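Local structure of OXA-46 oxacillinase (Pseudomonas aeruginosa, 3IF6) at residues K33-L38 and S57-E62; M197-E200 and I206-A209; G218-W223 and I252-L257. The protein probably hydrolyses beta-lactam antibiotics to substituted beta-amino acids, as a class D serine beta-lactamase. All blocks are in the same frame, centred on the assembly; numbering follows the deposited sequence.

Interaction 1: residues K33-L38 and S57-E62; sequences KFFSDL and SVFDQE
F35, on the short N-terminal helix 32-36, meets F59, at the exit of strand 55-58, in an aromatic pair at one end of the alpha/beta fold. The backbones stay well apart, with the CA atoms of F35 and F59 separated by 10.0 Å, and the two phenylalanine side chains, both long and flat, bridge the gap. The rings come together obliquely, their planes at 45° and their centroids 5.0 Å apart, an orientation that is neither a true stack nor an edge-to-face pair. The touching sides are CD1 and CE1 of F35 and CD2 and CE2 of F59. The tightest approach is 3.3 Å, from F35 CE1 to F59 CD2, while F59 CE2 lies over one face of the F35 ring, 3.6 Å from F35 CD1. The side chains point opposite ways and overlap alongside each other, with F35 CZ in the plane of the F59 ring, at its edge. A chi1 of 170° turns CG of F59 away from its own N and carries the ring toward the helix. D60 CB sits over the centre of one F59 face, 4.2 Å above the ring plane. D60 itself stands at the N-cap of helix 61-64, where OD1 accepts a hydrogen bond from R63 N; its short carboxylate suits that task. No hydrogen bond crosses the contact; phenylalanine suits the buried place of F35, whose ring also packs on I252 of helix 247-259 and on L235 and I237 of strand 229-238. F34 covers A255 and I256 of the same C-terminal helix. On the strand side, S57 pairs by backbone bonds with I46, and V58 with V26 and R28.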
ATOM      1  N   LYS B  33      -2.842  31.960  -2.202  1.00 53.87           N
ATOM      2  CA  LYS B  33      -4.282  32.008  -2.462  1.00 53.48           C
ATOM      3  C   LYS B  33      -5.019  30.704  -2.157  1.00 53.09           C
ATOM      4  O   LYS B  33      -6.191  30.721  -1.786  1.00 53.52           O
ATOM      5  CB  LYS B  33      -4.543  32.486  -3.893  1.00 53.51           C
ATOM      6  CG  LYS B  33      -5.651  31.771  -4.680  1.00 54.67           C
ATOM      7  CD  LYS B  33      -5.071  30.584  -5.489  1.00 56.20           C
ATOM      8  CE  LYS B  33      -5.926  30.227  -6.712  1.00 57.10           C
ATOM      9  NZ  LYS B  33      -5.548  31.059  -7.901  1.00 55.91           N
ATOM     10  N   PHE B  34      -4.339  29.575  -2.306  1.00 52.36           N
ATOM     11  CA  PHE B  34      -4.960  28.290  -1.987  1.00 51.66           C
ATOM     12  C   PHE B  34      -5.379  28.218  -0.506  1.00 50.40           C
ATOM     13  O   PHE B  34      -6.368  27.584  -0.167  1.00 50.12           O
ATOM     14  CB  PHE B  34      -4.047  27.117  -2.381  1.00 51.97           C
ATOM     15  CG  PHE B  34      -4.080  26.794  -3.848  1.00 51.69           C
ATOM     16  CD1 PHE B  34      -5.208  26.201  -4.414  1.00 51.18           C
ATOM     17  CD2 PHE B  34      -2.981  27.085  -4.662  1.00 52.17           C
ATOM     18  CE1 PHE B  34      -5.251  25.899  -5.791  1.00 52.74           C
ATOM     19  CE2 PHE B  34      -2.995  26.785  -6.034  1.00 52.19           C
ATOM     20  CZ  PHE B  34      -4.135  26.194  -6.607  1.00 52.71           C
ATOM     21  N   PHE B  35      -4.624  28.907   0.337  1.00 49.05           N
ATOM     22  CA  PHE B  35      -4.855  28.960   1.764  1.00 48.16           C
ATOM     23  C   PHE B  35      -5.908  29.986   2.103  1.00 48.49           C
ATOM     24  O   PHE B  35      -6.810  29.714   2.894  1.00 48.57           O
ATOM     25  CB  PHE B  35      -3.573  29.327   2.489  1.00 46.52           C
ATOM     26  CG  PHE B  35      -2.543  28.252   2.478  1.00 45.31           C
ATOM     27  CD1 PHE B  35      -1.710  28.074   1.374  1.00 42.10           C
ATOM     28  CD2 PHE B  35      -2.377  27.422   3.592  1.00 43.00           C
ATOM     29  CE1 PHE B  35      -0.734  27.090   1.381  1.00 40.55           C
ATOM     30  CE2 PHE B  35      -1.409  26.431   3.601  1.00 40.98           C
ATOM     31  CZ  PHE B  35      -0.587  26.263   2.487  1.00 41.68           C
ATOM     32  N   SER B  36      -5.780  31.177   1.522  1.00 49.23           N
ATOM     33  CA  SER B  36      -6.720  32.265   1.812  1.00 49.65           C
ATOM     34  C   SER B  36      -8.120  32.025   1.209  1.00 49.34           C
ATOM     35  O   SER B  36      -9.096  32.610   1.655  1.00 49.11           O
ATOM     36  CB  SER B  36      -6.116  33.641   1.477  1.00 49.71           C
ATOM     37  OG  SER B  36      -5.697  33.712   0.127  1.00 50.45           O
ATOM     38  N   ASP B  37      -8.218  31.125   0.240  1.00 50.04           N
ATOM     39  CA  ASP B  37      -9.525  30.693  -0.269  1.00 51.18           C
ATOM     40  C   ASP B  37     -10.342  29.886   0.761  1.00 51.20           C
ATOM     41  O   ASP B  37     -11.565  29.718   0.623  1.00 51.20           O
ATOM     42  CB  ASP B  37      -9.366  29.855  -1.541  1.00 51.78           C
ATOM     43  CG  ASP B  37      -9.005  30.691  -2.773  1.00 53.96           C
ATOM     44  OD1 ASP B  37      -9.287  31.931  -2.815  1.00 52.50           O
ATOM     45  OD2 ASP B  37      -8.434  30.068  -3.707  1.00 56.38           O
ATOM     46  N   LEU B  38      -9.662  29.366   1.774  1.00 50.47           N
ATOM     47  CA  LEU B  38     -10.342  28.696   2.850  1.00 50.17           C
ATOM     48  C   LEU B  38     -10.028  29.413   4.162  1.00 50.69           C
ATOM     49  O   LEU B  38      -9.928  28.779   5.208  1.00 51.19           O
ATOM     50  CB  LEU B  38      -9.898  27.243   2.893  1.00 50.17           C
ATOM     51  CG  LEU B  38     -10.745  26.069   2.403  1.00 49.14           C
ATOM     52  CD1 LEU B  38     -11.943  26.454   1.547  1.00 48.85           C
ATOM     53  CD2 LEU B  38      -9.828  25.084   1.700  1.00 48.16           C
ATOM     54  N   SER B  57       9.255  23.084  -4.350  1.00 55.59           N
ATOM     55  CA  SER B  57       8.409  24.270  -4.101  1.00 54.86           C
ATOM     56  C   SER B  57       7.932  24.497  -2.640  1.00 55.26           C
ATOM     57  O   SER B  57       7.788  23.555  -1.831  1.00 54.30           O
ATOM     58  CB  SER B  57       7.223  24.323  -5.055  1.00 54.33           C
ATOM     59  OG  SER B  57       7.627  24.104  -6.390  1.00 53.58           O
ATOM     60  N   VAL B  58       7.680  25.759  -2.325  1.00 55.46           N
ATOM     61  CA  VAL B  58       7.315  26.218  -0.994  1.00 55.48           C
ATOM     62  C   VAL B  58       6.352  27.376  -0.982  1.00 55.88           C
ATOM     63  O   VAL B  58       5.964  27.900  -1.987  1.00 56.02           O
ATOM     64  CB  VAL B  58       8.499  26.685  -0.232  1.00 55.39           C
ATOM     65  CG1 VAL B  58       8.133  26.929   1.157  1.00 55.87           C
ATOM     66  CG2 VAL B  58       9.543  25.699  -0.288  1.00 55.63           C
ATOM     67  N   PHE B  59       5.867  27.667   0.198  1.00 56.08           N
ATOM     68  CA  PHE B  59       5.108  28.852   0.486  1.00 56.09           C
ATOM     69  C   PHE B  59       5.534  29.220   1.882  1.00 56.22           C
ATOM     70  O   PHE B  59       5.694  28.358   2.713  1.00 56.44           O
ATOM     71  CB  PHE B  59       3.642  28.551   0.421  1.00 56.15           C
ATOM     72  CG  PHE B  59       2.805  29.629   0.917  1.00 57.20           C
ATOM     73  CD1 PHE B  59       3.117  30.915   0.664  1.00 59.48           C
ATOM     74  CD2 PHE B  59       1.699  29.359   1.657  1.00 58.35           C
ATOM     75  CE1 PHE B  59       2.328  31.909   1.145  1.00 60.70           C
ATOM     76  CE2 PHE B  59       0.919  30.341   2.130  1.00 59.23           C
ATOM     77  CZ  PHE B  59       1.222  31.611   1.883  1.00 59.13           C
ATOM     78  N   ASP B  60       5.675  30.486   2.176  1.00 55.25           N
ATOM     79  CA  ASP B  60       6.100  30.843   3.495  1.00 55.14           C
ATOM     80  C   ASP B  60       7.372  30.176   3.953  1.00 55.66           C
ATOM     81  O   ASP B  60       7.439  29.595   4.997  1.00 56.45           O
ATOM     82  CB  ASP B  60       4.997  30.628   4.488  1.00 54.64           C
ATOM     83  CG  ASP B  60       5.008  31.631   5.558  1.00 53.41           C
ATOM     84  OD1 ASP B  60       6.093  31.996   5.978  1.00 53.16           O
ATOM     85  OD2 ASP B  60       3.937  32.036   5.987  1.00 52.44           O
ATOM     86  N   GLN B  61       8.394  30.280   3.150  1.00 55.92           N
ATOM     87  CA  GLN B  61       9.673  29.700   3.488  1.00 56.14           C
ATOM     88  C   GLN B  61       9.995  29.769   4.974  1.00 56.42           C
ATOM     89  O   GLN B  61      10.663  28.876   5.517  1.00 56.93           O
ATOM     90  CB  GLN B  61      10.777  30.392   2.680  1.00 56.47           C
ATOM     91  CG  GLN B  61      12.174  29.783   2.897  1.00 56.59           C
ATOM     92  CD  GLN B  61      12.231  28.274   2.618  1.00 54.77           C
ATOM     93  OE1 GLN B  61      11.893  27.823   1.526  1.00 54.78           O
ATOM     94  NE2 GLN B  61      12.673  27.503   3.605  1.00 51.26           N
ATOM     95  N   GLU B  62       9.525  30.827   5.634  1.00 56.16           N
ATOM     96  CA  GLU B  62       9.856  31.054   7.040  1.00 55.57           C
ATOM     97  C   GLU B  62       9.115  30.050   7.896  1.00 54.12           C
ATOM     98  O   GLU B  62       9.674  29.517   8.854  1.00 53.83           O
ATOM     99  CB  GLU B  62       9.486  32.486   7.474  1.00 56.14           C
ATOM    100  CG  GLU B  62      10.287  33.624   6.798  1.00 59.37           C
ATOM    101  CD  GLU B  62      10.093  33.697   5.272  1.00 62.49           C
ATOM    102  OE1 GLU B  62      11.113  33.586   4.539  1.00 63.19           O
ATOM    103  OE2 GLU B  62       8.931  33.856   4.814  1.00 62.87           O
TER

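Interaction 2: residues M197-E200 and I206-A209; sequences MITE and ILRA. With EDO (1,2-ethanediol), chain J.
The carbonyl O of L207 is held from two sources on the facing strand: T199 N donates a hydrogen bond to it at 3.0 Å, nearly straight at 160°. The second is I198 CA, which through its C-H lies 3.5 Å from L207 O. M197 O is treated similarly, accepting A209 N at 3.0 Å from above its carbonyl plane and the CA-H of R208. A third backbone bond, from L207 N to E200 O, is more bent, at 137°. Together they join strands 198-201 and 206-213 into an antiparallel hairpin at the edge of the sheet. Its register shifts by one residue because T199 and E200 both face L207, a classic beta bulge; I198 and R208 form a non-hydrogen-bonded pair before it. Leucine meets the bulge with hydrocarbon: CD2 of L207 lies 3.4 Å from T199 OG1 and packs against E200 CB. M197 curls back, its chain bent at the last torsion (chi3 65°), so that the methyl CE lies 3.7 Å from R208 O. On the face bearing I198, the R208 chain runs alongside that isoleucine, pointing the same way, and I206 CG2 lies 3.9 Å above the guanidinium plane, over its centre. The charge is matched elsewhere: NE bridges to E225, NH1 bonds to K194 O, and NH2 meets an acidic side chain of another protein chain. The carboxylate of E200 pairs with R254. Next to A209, a 1,2-ethanediol, probably from the crystallisation liquor, makes a weak hydrogen bond through O2 to A209 O, beside the methyl CG2 of T199.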
ATOM      1  N   MET B 197       0.640   3.579   5.721  1.00 29.00           N
ATOM      2  CA  MET B 197       0.346   4.956   5.294  1.00 29.74           C
ATOM      3  C   MET B 197      -0.647   5.119   4.174  1.00 30.23           C
ATOM      4  O   MET B 197      -1.140   6.245   3.936  1.00 30.86           O
ATOM      5  CB  MET B 197       1.631   5.663   4.893  1.00 30.13           C
ATOM      6  CG  MET B 197       2.519   5.931   6.094  1.00 30.58           C
ATOM      7  SD  MET B 197       4.137   6.511   5.639  1.00 32.81           S
ATOM      8  CE  MET B 197       3.694   8.117   4.884  1.00 31.66           C
ATOM      9  N   ILE B 198      -0.961   4.030   3.469  1.00 30.15           N
ATOM     10  CA  ILE B 198      -1.878   4.117   2.331  1.00 29.49           C
ATOM     11  C   ILE B 198      -3.249   4.650   2.752  1.00 30.19           C
ATOM     12  O   ILE B 198      -3.954   4.042   3.571  1.00 29.91           O
ATOM     13  CB  ILE B 198      -2.031   2.756   1.575  1.00 30.07           C
ATOM     14  CG1 ILE B 198      -0.684   2.309   0.986  1.00 28.72           C
ATOM     15  CG2 ILE B 198      -3.167   2.849   0.504  1.00 26.03           C
ATOM     16  CD1 ILE B 198      -0.523   0.842   0.884  1.00 32.54           C
ATOM     17  N   THR B 199      -3.634   5.783   2.175  1.00 30.60           N
ATOM     18  CA  THR B 199      -4.973   6.273   2.401  1.00 31.53           C
ATOM     19  C   THR B 199      -5.842   6.128   1.168  1.00 31.16           C
ATOM     20  O   THR B 199      -7.058   6.201   1.251  1.00 30.60           O
ATOM     21  CB  THR B 199      -4.978   7.757   2.918  1.00 31.23           C
ATOM     22  OG1 THR B 199      -4.663   8.644   1.837  1.00 34.29           O
ATOM     23  CG2 THR B 199      -3.946   7.919   3.973  1.00 30.27           C
ATOM     24  N   GLU B 200      -5.217   5.965   0.015  1.00 32.26           N
ATOM     25  CA  GLU B 200      -5.948   5.963  -1.271  1.00 33.47           C
ATOM     26  C   GLU B 200      -5.002   5.506  -2.329  1.00 33.98           C
ATOM     27  O   GLU B 200      -3.804   5.637  -2.151  1.00 34.13           O
ATOM     28  CB  GLU B 200      -6.433   7.351  -1.646  1.00 33.57           C
ATOM     29  CG  GLU B 200      -7.733   7.342  -2.423  1.00 35.85           C
ATOM     30  CD  GLU B 200      -8.185   8.737  -2.853  1.00 41.30           C
ATOM     31  OE1 GLU B 200      -7.913   9.741  -2.132  1.00 42.54           O
ATOM     32  OE2 GLU B 200      -8.869   8.825  -3.905  1.00 44.89           O
ATOM     33  N   ILE B 206      -0.224   5.739  -5.970  1.00 35.99           N
ATOM     34  CA  ILE B 206      -0.469   5.421  -4.561  1.00 34.23           C
ATOM     35  C   ILE B 206      -0.231   6.602  -3.638  1.00 33.33           C
ATOM     36  O   ILE B 206       0.904   7.102  -3.537  1.00 33.15           O
ATOM     37  CB  ILE B 206       0.323   4.171  -4.106  1.00 33.91           C
ATOM     38  CG1 ILE B 206      -0.058   2.984  -5.024  1.00 34.68           C
ATOM     39  CG2 ILE B 206       0.011   3.882  -2.675  1.00 31.62           C
ATOM     40  CD1 ILE B 206       0.975   1.918  -5.157  1.00 34.17           C
ATOM     41  N   LEU B 207      -1.317   7.025  -2.972  1.00 32.04           N
ATOM     42  CA  LEU B 207      -1.307   8.062  -1.921  1.00 30.78           C
ATOM     43  C   LEU B 207      -0.993   7.511  -0.521  1.00 30.62           C
ATOM     44  O   LEU B 207      -1.765   6.735   0.026  1.00 30.73           O
ATOM     45  CB  LEU B 207      -2.630   8.829  -1.899  1.00 30.03           C
ATOM     46  CG  LEU B 207      -2.737   9.937  -0.820  1.00 30.64           C
ATOM     47  CD1 LEU B 207      -1.586  11.004  -0.855  1.00 26.15           C
ATOM     48  CD2 LEU B 207      -4.093  10.611  -0.848  1.00 30.48           C
ATOM     49  N   ARG B 208       0.155   7.917   0.026  1.00 30.32           N
ATOM     50  CA  ARG B 208       0.646   7.522   1.368  1.00 30.48           C
ATOM     51  C   ARG B 208       0.831   8.758   2.285  1.00 30.30           C
ATOM     52  O   ARG B 208       1.778   9.512   2.097  1.00 29.93           O
ATOM     53  CB  ARG B 208       1.985   6.773   1.275  1.00 29.69           C
ATOM     54  CG  ARG B 208       2.007   5.570   0.332  1.00 30.85           C
ATOM     55  CD  ARG B 208       3.372   4.898   0.359  1.00 31.29           C
ATOM     56  NE  ARG B 208       3.594   4.078  -0.825  1.00 32.34           N
ATOM     57  CZ  ARG B 208       3.396   2.757  -0.919  1.00 32.87           C
ATOM     58  NH1 ARG B 208       2.954   2.036   0.114  1.00 33.32           N
ATOM     59  NH2 ARG B 208       3.635   2.152  -2.075  1.00 32.94           N
ATOM     60  N   ALA B 209      -0.058   8.925   3.280  1.00 30.13           N
ATOM     61  CA  ALA B 209      -0.166  10.153   4.051  1.00 30.12           C
ATOM     62  C   ALA B 209      -0.680   9.899   5.471  1.00 30.38           C
ATOM     63  O   ALA B 209      -1.235   8.836   5.738  1.00 30.70           O
ATOM     64  CB  ALA B 209      -1.081  11.159   3.335  1.00 29.23           C
TER
HETATM   65  C1  EDO J 270      -3.762   5.895   7.535  1.00 45.65           C
HETATM   66  O1  EDO J 270      -2.847   4.813   7.438  1.00 45.48           O
HETATM   67  C2  EDO J 270      -2.958   7.166   7.508  1.00 46.84           C
HETATM   68  O2  EDO J 270      -3.863   8.152   6.994  1.00 50.47           O

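Interaction 3: residues G218-W223 and I252-L257; sequences GWWVGW and IARAIL
W220 presents the six-membered end of its indole to residues 252-257 of helix 247-259, and three side chains meet it at different angles. The methyl of A253 comes at the ring edge, near the plane, with CB 3.6 Å from W220 CE3; a small residue here lets the helix approach the strand, the CA atoms of W220 and A253 being 7.8 Å apart. R254 passes the indole at a slant, its CG 3.8 Å from W220 CZ3 and its NE 4.0 Å from W220 CH2. Although the guanidinium and ring planes differ by only 19°, the two groups do not stack. Arginine suits the spot because its long extended chain lays CG and NE beside the indole and carries the charge beyond it, to E200. L257, one turn beyond A253, adds a looser touch from CD1 to W220 CZ3. The indole is aimed at the helix by a chi1 of -164°, which sets CG opposite the backbone N. Within the sheet, the W220 side chain also meets F233, A209 and T211. A C-terminal helix lying on one face of the central beta-sheet is a feature of the penicillin-recognising serine hydrolase fold.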
ATOM      1  N   GLY B 218      -2.639  21.999  12.526  1.00 31.88           N
ATOM      2  CA  GLY B 218      -2.720  20.654  11.991  1.00 32.18           C
ATOM      3  C   GLY B 218      -1.802  20.399  10.812  1.00 32.73           C
ATOM      4  O   GLY B 218      -1.389  21.337  10.124  1.00 33.69           O
ATOM      5  N   TRP B 219      -1.495  19.126  10.566  1.00 32.17           N
ATOM      6  CA  TRP B 219      -0.677  18.713   9.426  1.00 30.89           C
ATOM      7  C   TRP B 219      -1.429  17.787   8.469  1.00 30.70           C
ATOM      8  O   TRP B 219      -2.380  17.108   8.858  1.00 31.12           O
ATOM      9  CB  TRP B 219       0.484  17.860   9.904  1.00 30.35           C
ATOM     10  CG  TRP B 219       1.490  18.389  10.900  1.00 29.69           C
ATOM     11  CD1 TRP B 219       1.419  18.329  12.256  1.00 27.77           C
ATOM     12  CD2 TRP B 219       2.790  18.925  10.588  1.00 29.93           C
ATOM     13  NE1 TRP B 219       2.577  18.828  12.817  1.00 28.69           N
ATOM     14  CE2 TRP B 219       3.435  19.200  11.815  1.00 29.10           C
ATOM     15  CE3 TRP B 219       3.453  19.228   9.382  1.00 28.34           C
ATOM     16  CZ2 TRP B 219       4.719  19.757  11.885  1.00 30.59           C
ATOM     17  CZ3 TRP B 219       4.743  19.767   9.445  1.00 29.48           C
ATOM     18  CH2 TRP B 219       5.357  20.029  10.693  1.00 30.05           C
ATOM     19  N   TRP B 220      -0.978  17.764   7.218  1.00 30.38           N
ATOM     20  CA  TRP B 220      -1.129  16.648   6.329  1.00 30.05           C
ATOM     21  C   TRP B 220       0.230  16.428   5.652  1.00 30.30           C
ATOM     22  O   TRP B 220       0.720  17.281   4.912  1.00 29.89           O
ATOM     23  CB  TRP B 220      -2.279  16.860   5.331  1.00 30.24           C
ATOM     24  CG  TRP B 220      -2.712  15.578   4.634  1.00 29.91           C
ATOM     25  CD1 TRP B 220      -2.852  14.348   5.215  1.00 28.95           C
ATOM     26  CD2 TRP B 220      -3.066  15.401   3.245  1.00 31.22           C
ATOM     27  NE1 TRP B 220      -3.255  13.431   4.295  1.00 27.91           N
ATOM     28  CE2 TRP B 220      -3.397  14.032   3.073  1.00 30.56           C
ATOM     29  CE3 TRP B 220      -3.138  16.258   2.129  1.00 30.26           C
ATOM     30  CZ2 TRP B 220      -3.807  13.494   1.825  1.00 29.39           C
ATOM     31  CZ3 TRP B 220      -3.530  15.711   0.887  1.00 30.03           C
ATOM     32  CH2 TRP B 220      -3.858  14.346   0.752  1.00 29.15           C
ATOM     33  N   VAL B 221       0.872  15.302   5.943  1.00 30.52           N
ATOM     34  CA  VAL B 221       2.186  14.994   5.342  1.00 30.95           C
ATOM     35  C   VAL B 221       2.189  13.643   4.640  1.00 31.71           C
ATOM     36  O   VAL B 221       1.515  12.711   5.079  1.00 33.45           O
ATOM     37  CB  VAL B 221       3.341  15.019   6.393  1.00 30.81           C
ATOM     38  CG1 VAL B 221       3.307  16.297   7.222  1.00 28.55           C
ATOM     39  CG2 VAL B 221       3.317  13.733   7.317  1.00 29.89           C
ATOM     40  N   GLY B 222       2.960  13.521   3.574  1.00 32.28           N
ATOM     41  CA  GLY B 222       3.178  12.231   2.916  1.00 32.83           C
ATOM     42  C   GLY B 222       3.636  12.379   1.463  1.00 34.00           C
ATOM     43  O   GLY B 222       4.420  13.291   1.133  1.00 32.47           O
ATOM     44  N   TRP B 223       3.161  11.470   0.606  1.00 34.51           N
ATOM     45  CA  TRP B 223       3.398  11.571  -0.836  1.00 35.66           C
ATOM     46  C   TRP B 223       2.421  10.770  -1.682  1.00 36.00           C
ATOM     47  O   TRP B 223       1.769   9.861  -1.200  1.00 36.48           O
ATOM     48  CB  TRP B 223       4.834  11.177  -1.198  1.00 34.97           C
ATOM     49  CG  TRP B 223       5.184   9.714  -1.051  1.00 34.18           C
ATOM     50  CD1 TRP B 223       5.044   8.735  -2.003  1.00 32.50           C
ATOM     51  CD2 TRP B 223       5.760   9.076   0.106  1.00 32.19           C
ATOM     52  NE1 TRP B 223       5.486   7.538  -1.507  1.00 32.91           N
ATOM     53  CE2 TRP B 223       5.935   7.717  -0.217  1.00 32.32           C
ATOM     54  CE3 TRP B 223       6.145   9.531   1.379  1.00 32.90           C
ATOM     55  CZ2 TRP B 223       6.495   6.797   0.680  1.00 32.85           C
ATOM     56  CZ3 TRP B 223       6.700   8.636   2.272  1.00 33.04           C
ATOM     57  CH2 TRP B 223       6.864   7.267   1.919  1.00 34.76           C
ATOM     58  N   ILE B 252      -6.640  21.973   1.070  1.00 41.77           N
ATOM     59  CA  ILE B 252      -5.658  22.890   0.515  1.00 43.03           C
ATOM     60  C   ILE B 252      -4.546  22.153  -0.275  1.00 43.68           C
ATOM     61  O   ILE B 252      -4.271  22.488  -1.432  1.00 43.69           O
ATOM     62  CB  ILE B 252      -5.032  23.794   1.617  1.00 42.77           C
ATOM     63  CG1 ILE B 252      -6.088  24.756   2.170  1.00 42.61           C
ATOM     64  CG2 ILE B 252      -3.819  24.570   1.068  1.00 42.52           C
ATOM     65  CD1 ILE B 252      -5.701  25.402   3.490  1.00 40.28           C
ATOM     66  N   ALA B 253      -3.919  21.159   0.358  1.00 43.91           N
ATOM     67  CA  ALA B 253      -2.820  20.436  -0.256  1.00 43.77           C
ATOM     68  C   ALA B 253      -3.254  19.693  -1.506  1.00 43.57           C
ATOM     69  O   ALA B 253      -2.496  19.615  -2.467  1.00 44.13           O
ATOM     70  CB  ALA B 253      -2.162  19.479   0.743  1.00 43.95           C
ATOM     71  N   ARG B 254      -4.460  19.134  -1.490  1.00 43.55           N
ATOM     72  CA  ARG B 254      -5.003  18.420  -2.642  1.00 43.44           C
ATOM     73  C   ARG B 254      -5.238  19.352  -3.814  1.00 43.83           C
ATOM     74  O   ARG B 254      -4.975  18.958  -4.949  1.00 44.40           O
ATOM     75  CB  ARG B 254      -6.332  17.781  -2.321  1.00 43.31           C
ATOM     76  CG  ARG B 254      -6.241  16.490  -1.616  1.00 44.20           C
ATOM     77  CD  ARG B 254      -7.589  15.812  -1.647  1.00 44.99           C
ATOM     78  NE  ARG B 254      -7.504  14.516  -0.995  1.00 49.00           N
ATOM     79  CZ  ARG B 254      -7.447  13.342  -1.629  1.00 50.09           C
ATOM     80  NH1 ARG B 254      -7.493  13.279  -2.962  1.00 48.95           N
ATOM     81  NH2 ARG B 254      -7.363  12.222  -0.911  1.00 50.17           N
ATOM     82  N   ALA B 255      -5.755  20.559  -3.552  1.00 43.11           N
ATOM     83  CA  ALA B 255      -5.933  21.554  -4.612  1.00 43.54           C
ATOM     84  C   ALA B 255      -4.588  21.951  -5.255  1.00 44.07           C
ATOM     85  O   ALA B 255      -4.483  22.063  -6.485  1.00 44.16           O
ATOM     86  CB  ALA B 255      -6.688  22.779  -4.111  1.00 42.99           C
ATOM     87  N   ILE B 256      -3.571  22.143  -4.420  1.00 44.38           N
ATOM     88  CA  ILE B 256      -2.211  22.355  -4.893  1.00 45.17           C
ATOM     89  C   ILE B 256      -1.710  21.114  -5.687  1.00 46.62           C
ATOM     90  O   ILE B 256      -1.325  21.252  -6.846  1.00 47.45           O
ATOM     91  CB  ILE B 256      -1.296  22.758  -3.733  1.00 44.73           C
ATOM     92  CG1 ILE B 256      -1.813  24.062  -3.106  1.00 43.75           C
ATOM     93  CG2 ILE B 256       0.176  22.867  -4.183  1.00 45.56           C
ATOM     94  CD1 ILE B 256      -1.186  24.414  -1.756  1.00 42.73           C
ATOM     95  N   LEU B 257      -1.764  19.909  -5.099  1.00 47.17           N
ATOM     96  CA  LEU B 257      -1.397  18.697  -5.832  1.00 47.48           C
ATOM     97  C   LEU B 257      -2.107  18.566  -7.173  1.00 48.25           C
ATOM     98  O   LEU B 257      -1.479  18.159  -8.154  1.00 48.46           O
ATOM     99  CB  LEU B 257      -1.599  17.422  -5.020  1.00 47.09           C
ATOM    100  CG  LEU B 257      -0.808  17.246  -3.726  1.00 47.46           C
ATOM    101  CD1 LEU B 257      -1.471  16.152  -2.901  1.00 46.04           C
ATOM    102  CD2 LEU B 257       0.707  16.998  -3.927  1.00 43.82           C
TER

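From the N terminus, interaction 1 comes first, closing a loop that holds strand 42-48 and the start of strand 55-58 and tying helix 32-36 to one side of the sheet. Interaction 2 follows, a tight hairpin of five intervening residues at the far edge. Interaction 3 comes last, its loop spanning strand 229-238 before the chain returns as helix 247-259. The three are in series; none nests in or crosses another. Interactions 1 and 3 touch where F34 and L38 pack on the C-terminal helix. Interactions 2 and 3 lie on neighbouring strands, 206-213 and 217-226, joined directly by the E200 to R254 salt bridge and a probable bond from R208 N to W223 O.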